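Local coordinates for protein C-glycoside 3-oxidase (Microbacterium trichothecenolyticum, PDB 7DVE) that oxidises the C3 hydroxyl of the sugar in C-glycosides such as isoorientin and mangiferin, using bound FAD and converting oxygen to hydrogen peroxide, at residues V12-S17 and T23-L28; F267-A272 and R502-E507; S465-W468 and F474-G477; G479-A484 and V494-R499. One frame throughout, in Å; residues are numbered along the deposited sequence.

Contact 1 (V12-S17 and T23-L28); sequences VAIVGS and TYARIL. With FAD (flavin-adenine dinucleotide), chain C.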
# COMPACT_ATOMS: atom_id res chain seq x y z
N VAL A 12 -5.65 -15.53 -17.36
CA VAL A 12 -5.26 -14.28 -16.72
C VAL A 12 -3.86 -14.44 -16.15
O VAL A 12 -3.59 -15.40 -15.39
CB VAL A 12 -6.25 -13.86 -15.62
CG1 VAL A 12 -5.84 -12.51 -15.04
CG2 VAL A 12 -7.66 -13.79 -16.16
N ALA A 13 -2.98 -13.51 -16.49
CA ALA A 13 -1.65 -13.42 -15.89
C ALA A 13 -1.56 -12.14 -15.06
O ALA A 13 -1.95 -11.07 -15.52
CB ALA A 13 -0.56 -13.44 -16.95
N ILE A 14 -1.06 -12.28 -13.84
CA ILE A 14 -0.94 -11.20 -12.88
C ILE A 14 0.53 -11.07 -12.53
O ILE A 14 1.17 -12.07 -12.20
CB ILE A 14 -1.76 -11.48 -11.60
CG1 ILE A 14 -3.26 -11.67 -11.92
CG2 ILE A 14 -1.54 -10.40 -10.57
CD1 ILE A 14 -3.98 -12.52 -10.90
N VAL A 15 1.07 -9.87 -12.65
CA VAL A 15 2.42 -9.57 -12.17
C VAL A 15 2.28 -8.79 -10.87
O VAL A 15 1.51 -7.82 -10.80
CB VAL A 15 3.25 -8.85 -13.25
CG1 VAL A 15 2.49 -7.74 -13.88
CG2 VAL A 15 4.60 -8.32 -12.71
N GLY A 16 2.92 -9.26 -9.81
CA GLY A 16 2.77 -8.64 -8.52
C GLY A 16 1.92 -9.43 -7.55
O GLY A 16 0.83 -9.90 -7.90
N SER A 17 2.39 -9.59 -6.31
CA SER A 17 1.70 -10.46 -5.37
C SER A 17 1.35 -9.74 -4.06
O SER A 17 1.11 -10.40 -3.05
CB SER A 17 2.53 -11.70 -5.09
OG SER A 17 3.53 -11.42 -4.14
N THR A 23 -5.91 -9.26 -4.92
CA THR A 23 -7.34 -9.00 -5.05
C THR A 23 -7.86 -9.57 -6.36
O THR A 23 -8.92 -10.22 -6.39
CB THR A 23 -7.63 -7.50 -4.97
OG1 THR A 23 -7.39 -7.05 -3.64
CG2 THR A 23 -9.09 -7.23 -5.32
N TYR A 24 -7.13 -9.34 -7.45
CA TYR A 24 -7.55 -9.93 -8.72
C TYR A 24 -7.64 -11.45 -8.61
O TYR A 24 -8.63 -12.06 -9.06
CB TYR A 24 -6.61 -9.52 -9.85
CG TYR A 24 -6.95 -8.19 -10.45
CD1 TYR A 24 -6.54 -7.01 -9.85
CD2 TYR A 24 -7.70 -8.11 -11.62
CE1 TYR A 24 -6.85 -5.77 -10.40
CE2 TYR A 24 -8.01 -6.88 -12.18
CZ TYR A 24 -7.59 -5.72 -11.56
OH TYR A 24 -7.90 -4.51 -12.11
N ALA A 25 -6.63 -12.08 -8.01
CA ALA A 25 -6.64 -13.53 -7.88
C ALA A 25 -7.85 -14.02 -7.10
O ALA A 25 -8.55 -14.95 -7.51
CB ALA A 25 -5.35 -14.03 -7.22
N ARG A 26 -8.14 -13.37 -5.97
CA ARG A 26 -9.24 -13.86 -5.14
C ARG A 26 -10.59 -13.62 -5.80
O ARG A 26 -11.48 -14.49 -5.75
CB ARG A 26 -9.21 -13.22 -3.75
CG ARG A 26 -9.95 -14.09 -2.71
CD ARG A 26 -11.17 -13.38 -2.20
NE ARG A 26 -11.83 -14.03 -1.07
CZ ARG A 26 -11.44 -13.91 0.19
NH1 ARG A 26 -10.27 -13.39 0.50
NH2 ARG A 26 -12.23 -14.36 1.15
N ILE A 27 -10.79 -12.45 -6.42
CA ILE A 27 -12.09 -12.20 -7.02
C ILE A 27 -12.32 -13.10 -8.21
O ILE A 27 -13.45 -13.52 -8.46
CB ILE A 27 -12.27 -10.72 -7.41
CG1 ILE A 27 -12.14 -9.84 -6.17
CG2 ILE A 27 -13.65 -10.52 -8.07
CD1 ILE A 27 -13.40 -9.87 -5.31
N LEU A 28 -11.26 -13.45 -8.94
CA LEU A 28 -11.48 -14.39 -10.03
C LEU A 28 -11.63 -15.82 -9.52
O LEU A 28 -12.35 -16.61 -10.14
CB LEU A 28 -10.36 -14.28 -11.08
CG LEU A 28 -10.30 -12.92 -11.81
CD1 LEU A 28 -8.98 -12.68 -12.53
CD2 LEU A 28 -11.49 -12.77 -12.76
PA FAD C . 3.11 -3.91 -3.42
O1A FAD C . 4.41 -3.21 -3.60
O2A FAD C . 2.57 -4.08 -2.05
O5B FAD C . 3.36 -5.31 -4.17
C5B FAD C . 3.80 -5.31 -5.53
C4B FAD C . 4.57 -6.58 -5.81
O4B FAD C . 4.92 -6.51 -7.23
C3B FAD C . 5.92 -6.59 -5.06
O3B FAD C . 6.02 -7.84 -4.34
C2B FAD C . 6.92 -6.55 -6.22
O2B FAD C . 8.08 -7.34 -5.95
C1B FAD C . 6.15 -7.21 -7.35
N9A FAD C . 6.75 -6.86 -8.69
C8A FAD C . 7.01 -5.59 -9.04
N7A FAD C . 7.53 -5.59 -10.27
C5A FAD C . 7.61 -6.85 -10.69
C6A FAD C . 8.04 -7.37 -11.85
N6A FAD C . 8.49 -6.50 -12.76
N1A FAD C . 8.03 -8.69 -12.09
C2A FAD C . 7.55 -9.54 -11.09
N3A FAD C . 7.09 -8.97 -9.89
C4A FAD C . 7.13 -7.64 -9.71
N1 FAD C . -0.49 1.11 3.62
C2 FAD C . -1.74 1.39 4.16
O2 FAD C . -2.69 1.49 3.39
N3 FAD C . -1.88 1.56 5.55
C4 FAD C . -0.77 1.40 6.40
O4 FAD C . -0.91 1.52 7.62
C4X FAD C . 0.47 1.12 5.84
N5 FAD C . 1.60 1.01 6.59
C5X FAD C . 2.76 0.60 6.01
C6 FAD C . 3.90 0.34 6.79
C7 FAD C . 5.09 -0.13 6.24
C7M FAD C . 6.32 -0.42 7.13
C8 FAD C . 5.15 -0.35 4.86
C8M FAD C . 6.46 -0.87 4.23
C9 FAD C . 4.02 -0.09 4.07
C9A FAD C . 2.83 0.39 4.63
N10 FAD C . 1.74 0.66 3.87
C10 FAD C . 0.58 0.98 4.45
C1' FAD C . 1.76 0.60 2.38
C2' FAD C . 1.23 -0.70 1.77
O2' FAD C . 2.14 -1.76 2.11
C3' FAD C . 1.05 -0.55 0.23
O3' FAD C . 0.11 0.49 -0.05
C4' FAD C . 0.48 -1.83 -0.39
O4' FAD C . 1.34 -2.92 -0.11
C5' FAD C . 0.37 -1.67 -1.94
O5' FAD C . 0.04 -2.94 -2.54
P FAD C . 0.38 -3.31 -4.08
O1P FAD C . 0.16 -4.75 -4.37
O2P FAD C . -0.33 -2.29 -4.89
O3P FAD C . 1.98 -3.18 -4.30
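V12 and I14 of the strand lie against Y24, A25 and L28 of the helix, and the polar grip sits at the end of the first segment: S17 OG is hydrogen-bonded to both E41 OE1 and G122 N. E41 also bonds FAD, so S17 probably helps to position it. Between the segments everything is apolar, and axes 9.8 Å apart, running 152° to each other, let the strand side chains just meet the helix. With CG1 beside its backbone N and the chain then extended (chi2 154°), I14 brings CD1 to 3.9 Å from A25 N and 4.1 Å from Y24 CB, so the methyl rests on the helix backbone. V12 and L28 meet tip to tip; both branches of V12 are used, CG1 and CG2 each 4.0 Å from L28 CD1. On the opposite face of the strand, V15 CG2 lies 3.5 Å from FAD N1A, while G16 CA approaches FAD O4B to 3.3 Å. This is the first beta-alpha element of a Rossmann-type beta-alpha-beta unit, and its glycine is consistent with the GxGxxG signature. Apolar side chains thus meet on the helix side, while the opposite face and the end of the strand border the dinucleotide.

Contact 2 (F267-A272 and R502-E507); sequences FVVVAA and RHIADE. With FAD (flavin-adenine dinucleotide), chain C.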
# COMPACT_ATOMS: atom_id res chain seq x y z
N PHE A 267 -5.70 -11.87 -20.69
CA PHE A 267 -5.77 -10.78 -19.72
C PHE A 267 -4.42 -10.67 -19.02
O PHE A 267 -3.82 -11.68 -18.64
CB PHE A 267 -6.89 -11.01 -18.70
CG PHE A 267 -8.25 -11.08 -19.31
CD1 PHE A 267 -8.77 -12.28 -19.76
CD2 PHE A 267 -9.01 -9.93 -19.46
CE1 PHE A 267 -10.02 -12.34 -20.34
CE2 PHE A 267 -10.27 -9.98 -20.05
CZ PHE A 267 -10.77 -11.19 -20.48
N VAL A 268 -3.94 -9.44 -18.87
CA VAL A 268 -2.72 -9.16 -18.13
C VAL A 268 -3.03 -8.07 -17.12
O VAL A 268 -3.51 -7.00 -17.49
CB VAL A 268 -1.56 -8.74 -19.05
CG1 VAL A 268 -0.31 -8.39 -18.21
CG2 VAL A 268 -1.25 -9.85 -20.02
N VAL A 269 -2.79 -8.36 -15.85
CA VAL A 269 -3.00 -7.40 -14.78
C VAL A 269 -1.62 -7.11 -14.21
O VAL A 269 -0.90 -8.03 -13.82
CB VAL A 269 -3.95 -7.95 -13.70
CG1 VAL A 269 -4.27 -6.89 -12.63
CG2 VAL A 269 -5.23 -8.49 -14.33
N VAL A 270 -1.23 -5.84 -14.25
CA VAL A 270 0.05 -5.41 -13.70
C VAL A 270 -0.24 -4.70 -12.39
O VAL A 270 -0.86 -3.64 -12.37
CB VAL A 270 0.86 -4.52 -14.66
CG1 VAL A 270 2.19 -4.17 -14.04
CG2 VAL A 270 1.09 -5.23 -15.99
N ALA A 271 0.18 -5.32 -11.29
CA ALA A 271 0.03 -4.78 -9.95
C ALA A 271 1.41 -4.80 -9.32
O ALA A 271 1.69 -5.52 -8.36
CB ALA A 271 -0.99 -5.58 -9.14
N ALA A 272 2.31 -4.00 -9.88
CA ALA A 272 3.72 -4.06 -9.53
C ALA A 272 4.17 -2.89 -8.66
O ALA A 272 5.37 -2.65 -8.54
CB ALA A 272 4.55 -4.14 -10.81
N ARG A 502 -13.84 -7.92 -11.17
CA ARG A 502 -15.21 -8.23 -11.55
C ARG A 502 -15.43 -8.03 -13.04
O ARG A 502 -16.14 -8.81 -13.69
CB ARG A 502 -16.18 -7.36 -10.77
CG ARG A 502 -16.27 -7.68 -9.33
CD ARG A 502 -17.15 -6.66 -8.66
NE ARG A 502 -17.71 -7.18 -7.42
CZ ARG A 502 -18.48 -6.48 -6.61
NH1 ARG A 502 -18.82 -5.23 -6.89
NH2 ARG A 502 -18.93 -7.04 -5.49
N HIS A 503 -14.83 -6.98 -13.61
CA HIS A 503 -14.95 -6.77 -15.05
C HIS A 503 -14.32 -7.92 -15.84
O HIS A 503 -14.91 -8.41 -16.81
CB HIS A 503 -14.33 -5.44 -15.47
CG HIS A 503 -14.63 -5.09 -16.89
ND1 HIS A 503 -13.68 -5.12 -17.89
CD2 HIS A 503 -15.79 -4.77 -17.50
CE1 HIS A 503 -14.23 -4.81 -19.04
NE2 HIS A 503 -15.52 -4.59 -18.83
N ILE A 504 -13.12 -8.34 -15.44
CA ILE A 504 -12.48 -9.46 -16.14
C ILE A 504 -13.34 -10.72 -16.03
O ILE A 504 -13.47 -11.48 -17.00
CB ILE A 504 -11.05 -9.68 -15.61
CG1 ILE A 504 -10.13 -8.55 -16.05
CG2 ILE A 504 -10.48 -11.01 -16.09
CD1 ILE A 504 -8.72 -8.70 -15.56
N ALA A 505 -13.96 -10.96 -14.86
CA ALA A 505 -14.87 -12.10 -14.72
C ALA A 505 -16.07 -11.98 -15.65
O ALA A 505 -16.48 -12.98 -16.26
CB ALA A 505 -15.34 -12.24 -13.27
N ASP A 506 -16.67 -10.79 -15.73
CA ASP A 506 -17.74 -10.55 -16.70
C ASP A 506 -17.29 -10.95 -18.10
O ASP A 506 -17.99 -11.66 -18.82
CB ASP A 506 -18.15 -9.08 -16.68
CG ASP A 506 -18.93 -8.70 -15.44
OD1 ASP A 506 -19.96 -9.32 -15.20
OD2 ASP A 506 -18.51 -7.78 -14.70
N GLU A 507 -16.09 -10.49 -18.48
CA GLU A 507 -15.57 -10.77 -19.82
C GLU A 507 -15.36 -12.26 -20.03
O GLU A 507 -15.67 -12.79 -21.10
CB GLU A 507 -14.26 -10.00 -20.03
CG GLU A 507 -14.37 -8.50 -20.37
CD GLU A 507 -15.35 -8.15 -21.50
OE1 GLU A 507 -15.91 -9.07 -22.15
OE2 GLU A 507 -15.54 -6.95 -21.77
PA FAD C . 3.11 -3.91 -3.42
O1A FAD C . 4.41 -3.21 -3.60
O2A FAD C . 2.57 -4.08 -2.05
O5B FAD C . 3.36 -5.31 -4.17
C5B FAD C . 3.80 -5.31 -5.53
C4B FAD C . 4.57 -6.58 -5.81
O4B FAD C . 4.92 -6.51 -7.23
C3B FAD C . 5.92 -6.59 -5.06
O3B FAD C . 6.02 -7.84 -4.34
C2B FAD C . 6.92 -6.55 -6.22
O2B FAD C . 8.08 -7.34 -5.95
C1B FAD C . 6.15 -7.21 -7.35
N9A FAD C . 6.75 -6.86 -8.69
C8A FAD C . 7.01 -5.59 -9.04
N7A FAD C . 7.53 -5.59 -10.27
C5A FAD C . 7.61 -6.85 -10.69
C6A FAD C . 8.04 -7.37 -11.85
N6A FAD C . 8.49 -6.50 -12.76
N1A FAD C . 8.03 -8.69 -12.09
C2A FAD C . 7.55 -9.54 -11.09
N3A FAD C . 7.09 -8.97 -9.89
C4A FAD C . 7.13 -7.64 -9.71
N1 FAD C . -0.49 1.11 3.62
C2 FAD C . -1.74 1.39 4.16
O2 FAD C . -2.69 1.49 3.39
N3 FAD C . -1.88 1.56 5.55
C4 FAD C . -0.77 1.40 6.40
O4 FAD C . -0.91 1.52 7.62
C4X FAD C . 0.47 1.12 5.84
N5 FAD C . 1.60 1.01 6.59
C5X FAD C . 2.76 0.60 6.01
C6 FAD C . 3.90 0.34 6.79
C7 FAD C . 5.09 -0.13 6.24
C7M FAD C . 6.32 -0.42 7.13
C8 FAD C . 5.15 -0.35 4.86
C8M FAD C . 6.46 -0.87 4.23
C9 FAD C . 4.02 -0.09 4.07
C9A FAD C . 2.83 0.39 4.63
N10 FAD C . 1.74 0.66 3.87
C10 FAD C . 0.58 0.98 4.45
C1' FAD C . 1.76 0.60 2.38
C2' FAD C . 1.23 -0.70 1.77
O2' FAD C . 2.14 -1.76 2.11
C3' FAD C . 1.05 -0.55 0.23
O3' FAD C . 0.11 0.49 -0.05
C4' FAD C . 0.48 -1.83 -0.39
O4' FAD C . 1.34 -2.92 -0.11
C5' FAD C . 0.37 -1.67 -1.94
O5' FAD C . 0.04 -2.94 -2.54
P FAD C . 0.38 -3.31 -4.08
O1P FAD C . 0.16 -4.75 -4.37
O2P FAD C . -0.33 -2.29 -4.89
O3P FAD C . 1.98 -3.18 -4.30
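F267 and I504 carry a CH-pi contact. I504 CG2 stands 3.9 Å from the centroid of the F267 ring, 15° off its normal, so the methyl sits over one face and somewhat toward the rim. Its place follows from the I504 torsion (chi1 -71°), which sets CG2 opposite the backbone N and frees the other branch for a different partner. That partner belongs to the aliphatic contacts: I504 CD1 reaches V269 CG2 at 3.7 Å, and I504 thus spans two residues on the same face of the strand. Apart from this pair, E507 CB touches the ring obliquely, 3.7 Å from F267 CZ; beyond it the E507 chain bends about its CB-CG bond and leads its carboxylate away from the ring. Contacts with the cofactor lie past the strand end, where A272 CB comes within 3.4 Å of FAD N7A. Strand 267-270 and the helical segment 502-507 run nearly antiparallel, at 175°, with axes 11.0 Å apart, as expected where a helix packs on the parallel sheet of a Rossmann-type domain. Y24 and L28 of helix 19-31 also touch I504. The chemistry implies that the two segments meet by apolar and CH-pi contacts, graded from buried V269 and I504 through partly exposed F267 to exposed E507.

Contact 3 (S465-W468 and F474-G477); sequences SEVW and FVAG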
# COMPACT_ATOMS: atom_id res chain seq x y z
N SER A 465 -10.19 -0.06 -14.68
CA SER A 465 -8.75 -0.22 -14.57
C SER A 465 -8.09 -0.74 -15.84
O SER A 465 -6.93 -1.18 -15.80
CB SER A 465 -8.38 -1.14 -13.39
OG SER A 465 -8.81 -0.57 -12.17
N GLU A 466 -8.78 -0.71 -16.98
CA GLU A 466 -8.21 -1.15 -18.24
C GLU A 466 -7.53 0.02 -18.94
O GLU A 466 -8.14 1.08 -19.09
CB GLU A 466 -9.31 -1.74 -19.12
CG GLU A 466 -8.82 -2.58 -20.27
CD GLU A 466 -9.98 -3.19 -21.04
OE1 GLU A 466 -11.15 -2.85 -20.73
OE2 GLU A 466 -9.72 -3.99 -21.96
N VAL A 467 -6.29 -0.17 -19.39
CA VAL A 467 -5.51 0.96 -19.87
C VAL A 467 -5.96 1.34 -21.28
O VAL A 467 -6.16 0.49 -22.15
CB VAL A 467 -3.99 0.69 -19.81
CG1 VAL A 467 -3.58 -0.02 -18.49
CG2 VAL A 467 -3.47 -0.06 -21.02
N TRP A 468 -6.16 2.64 -21.49
CA TRP A 468 -6.57 3.17 -22.79
C TRP A 468 -5.60 2.73 -23.88
O TRP A 468 -4.39 2.97 -23.79
CB TRP A 468 -6.61 4.69 -22.74
CG TRP A 468 -7.45 5.26 -21.63
CD1 TRP A 468 -7.01 6.01 -20.58
CD2 TRP A 468 -8.87 5.15 -21.49
NE1 TRP A 468 -8.08 6.38 -19.79
CE2 TRP A 468 -9.23 5.86 -20.33
CE3 TRP A 468 -9.88 4.53 -22.24
CZ2 TRP A 468 -10.56 5.96 -19.89
CZ3 TRP A 468 -11.20 4.62 -21.80
CH2 TRP A 468 -11.53 5.33 -20.64
N PHE A 474 -4.53 -4.49 -17.72
CA PHE A 474 -5.12 -3.89 -16.53
C PHE A 474 -4.02 -3.45 -15.59
O PHE A 474 -2.94 -4.03 -15.57
CB PHE A 474 -6.08 -4.88 -15.80
CG PHE A 474 -7.31 -5.21 -16.60
CD1 PHE A 474 -7.26 -6.17 -17.61
CD2 PHE A 474 -8.52 -4.57 -16.35
CE1 PHE A 474 -8.40 -6.47 -18.35
CE2 PHE A 474 -9.65 -4.87 -17.09
CZ PHE A 474 -9.58 -5.82 -18.09
N VAL A 475 -4.32 -2.43 -14.79
CA VAL A 475 -3.38 -1.95 -13.78
C VAL A 475 -4.09 -1.96 -12.43
O VAL A 475 -5.31 -1.94 -12.34
CB VAL A 475 -2.83 -0.55 -14.13
CG1 VAL A 475 -1.88 -0.64 -15.33
CG2 VAL A 475 -3.97 0.42 -14.43
N ALA A 476 -3.29 -1.99 -11.37
CA ALA A 476 -3.84 -2.21 -10.04
C ALA A 476 -2.87 -1.68 -9.00
O ALA A 476 -1.67 -1.88 -9.12
CB ALA A 476 -4.09 -3.70 -9.78
N GLY A 477 -3.41 -1.01 -7.99
CA GLY A 477 -2.72 -0.58 -6.81
C GLY A 477 -2.97 0.88 -6.55
O GLY A 477 -3.84 1.51 -7.17
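E466 and F474 form a single beta bridge, their CA atoms 4.5 Å apart, through which a loop adds to the outermost strand, 473-475, of the parallel Rossmann-type sheet. The pairing runs antiparallel: S465 is hydrogen-bonded to V475, and V467 to L473 by its backbone, which makes E466 and F474 a non-hydrogen-bonded pair. Of polar contacts across the two segments, the hydrogen bond is V475 N to S465 O, 3.1 Å long and 159° at the hydrogen, with the donor nearly in line with the carbonyl. The same oxygen takes a CA-H...O contact from F474 CA at 3.3 Å, so two adjacent residues of the strand share one acceptor. On its other side F474 is hydrogen-bonded by its backbone to V268 and V270, which places strand 473-475 between strand 267-270 and the loop. The aromatic contact is CH-pi: E466 CG stands over one face of the F474 ring, 4.2 Å from its centroid, and the carboxylate plane lies only 12° from that of the ring. With CG anti to the backbone nitrogen (chi1 -164°) and an extended chain, E466 lies across the ring, and its far end is held by a hydrogen bond from G472 N to OE2, which should help to fix its rotation. F267 and I504 also touch F474. Downstream the chain reaches G477, which touches FAD. Among aliphatic groups the meeting is between methyls: V467 and V475 cross at about a right angle, with CG1 of V467 3.6 Å from CG1 of V475.

Contact 4 (G479-A484 and V494-R499); sequences GVIPTA and VALAVR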
# COMPACT_ATOMS: atom_id res chain seq x y z
N GLY A 479 -1.26 3.29 -7.47
CA GLY A 479 -1.05 4.04 -8.70
C GLY A 479 -2.32 4.35 -9.47
O GLY A 479 -2.30 5.24 -10.32
N VAL A 480 -3.42 3.64 -9.20
CA VAL A 480 -4.68 3.87 -9.92
C VAL A 480 -5.46 5.04 -9.33
O VAL A 480 -6.32 5.60 -10.01
CB VAL A 480 -5.55 2.59 -9.95
CG1 VAL A 480 -6.84 2.80 -10.71
CG2 VAL A 480 -4.82 1.41 -10.59
N ILE A 481 -5.19 5.43 -8.10
CA ILE A 481 -5.98 6.49 -7.46
C ILE A 481 -5.72 7.81 -8.16
O ILE A 481 -4.56 8.24 -8.30
CB ILE A 481 -5.66 6.58 -5.96
CG1 ILE A 481 -6.14 5.32 -5.25
CG2 ILE A 481 -6.25 7.84 -5.34
CD1 ILE A 481 -5.48 5.11 -3.88
N PRO A 482 -6.75 8.47 -8.67
CA PRO A 482 -6.51 9.67 -9.49
C PRO A 482 -6.68 10.96 -8.71
O PRO A 482 -6.36 12.03 -9.20
CB PRO A 482 -7.57 9.53 -10.59
CG PRO A 482 -8.71 8.82 -9.93
CD PRO A 482 -8.16 8.03 -8.74
N THR A 483 -7.19 10.88 -7.49
CA THR A 483 -7.47 12.07 -6.71
C THR A 483 -6.30 12.38 -5.76
O THR A 483 -5.35 11.60 -5.61
CB THR A 483 -8.76 11.87 -5.92
OG1 THR A 483 -8.60 10.69 -5.13
CG2 THR A 483 -9.98 11.72 -6.88
N ALA A 484 -6.39 13.55 -5.13
CA ALA A 484 -5.41 13.98 -4.14
C ALA A 484 -5.89 13.46 -2.79
O ALA A 484 -6.95 13.87 -2.31
CB ALA A 484 -5.29 15.50 -4.16
N VAL A 494 -7.24 -1.66 -3.37
CA VAL A 494 -7.90 -2.96 -3.39
C VAL A 494 -9.35 -2.84 -3.90
O VAL A 494 -9.81 -3.67 -4.69
CB VAL A 494 -7.80 -3.63 -2.01
CG1 VAL A 494 -8.84 -4.76 -1.85
CG2 VAL A 494 -6.38 -4.17 -1.79
N ALA A 495 -10.09 -1.81 -3.46
CA ALA A 495 -11.46 -1.60 -3.95
C ALA A 495 -11.51 -1.43 -5.47
O ALA A 495 -12.37 -2.02 -6.17
CB ALA A 495 -12.06 -0.38 -3.26
N LEU A 496 -10.60 -0.60 -6.02
CA LEU A 496 -10.57 -0.44 -7.47
C LEU A 496 -10.18 -1.75 -8.15
O LEU A 496 -10.75 -2.11 -9.19
CB LEU A 496 -9.64 0.70 -7.87
CG LEU A 496 -9.88 2.00 -7.11
CD1 LEU A 496 -8.80 3.01 -7.42
CD2 LEU A 496 -11.25 2.55 -7.48
N ALA A 497 -9.28 -2.52 -7.51
CA ALA A 497 -8.96 -3.85 -8.02
C ALA A 497 -10.20 -4.75 -8.04
O ALA A 497 -10.35 -5.57 -8.95
CB ALA A 497 -7.85 -4.48 -7.16
N VAL A 498 -11.07 -4.61 -7.04
CA VAL A 498 -12.31 -5.39 -7.00
C VAL A 498 -13.15 -5.11 -8.24
O VAL A 498 -13.66 -6.03 -8.90
CB VAL A 498 -13.11 -5.08 -5.73
CG1 VAL A 498 -14.44 -5.76 -5.79
CG2 VAL A 498 -12.32 -5.46 -4.46
N ARG A 499 -13.32 -3.83 -8.57
CA ARG A 499 -14.08 -3.51 -9.79
C ARG A 499 -13.39 -4.10 -11.03
O ARG A 499 -14.04 -4.70 -11.89
CB ARG A 499 -14.27 -2.01 -9.96
CG ARG A 499 -15.32 -1.74 -11.04
CD ARG A 499 -15.50 -0.29 -11.41
NE ARG A 499 -15.94 -0.22 -12.79
CZ ARG A 499 -16.71 0.73 -13.30
NH1 ARG A 499 -17.13 1.74 -12.57
NH2 ARG A 499 -17.07 0.65 -14.58
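L496 sends one methyl, CD1, from helix 490-510 onto both V480 and I481, and the contact rests on that single group. Its torsions explain the reach: chi1 of -50° sets CG opposite the carbonyl carbon, and chi2 of 172° then extends the chain so that CD1 is its leading atom. V480 answers with CG1, which lies opposite its own backbone N and meets L496 CD1 at 3.8 Å; V480 CB follows at 4.1 Å from the same methyl. These two side chains slide past each other in opposite directions, which explains why a CB as well as a branch is touched. I481 offers a different part of itself. Its CG1, set beside the backbone N by chi1 of -67°, stands 4.1 Å from L496 CD1, and the two chains cross at about a right angle, so a methylene flank is met instead of a methyl end. All three residues are buried, and the interaction is purely apolar. The neighbourhood of FAD is close: the side chain of I481 lies about 5 Å from that of N478, a residue that binds the cofactor. The contact thus seats the loop after strand 473-475 on the helix it leads into. Around it, L144 of helix 142-145 touches L496, M451 lies on V480, P489 on I481, and helices 19-31 and 149-161 pack against other faces of the same helix.

From the N terminus, contact 1 closes first, after five intervening residues, four of them already in helix 19-31, and joins strand 12-15 to that helix. Contact 2 opens next, at strand 267-270, and closes only at 502-507, bridging 229 residues. Contacts 3 and 4 are both nested inside that long loop and follow one another in series, so none of the four cross. Strands 12-15, 267-270 and 473-475 are successive neighbours in one parallel sheet, tying contacts 1, 2 and 3 together; A13 O to V269 N and V268 O to F474 N, at 2.9 and 2.7 Å, are probable hydrogen bonds. Helix 490-510 serves contacts 2 and 4, and T23 and Y24 also pack against it.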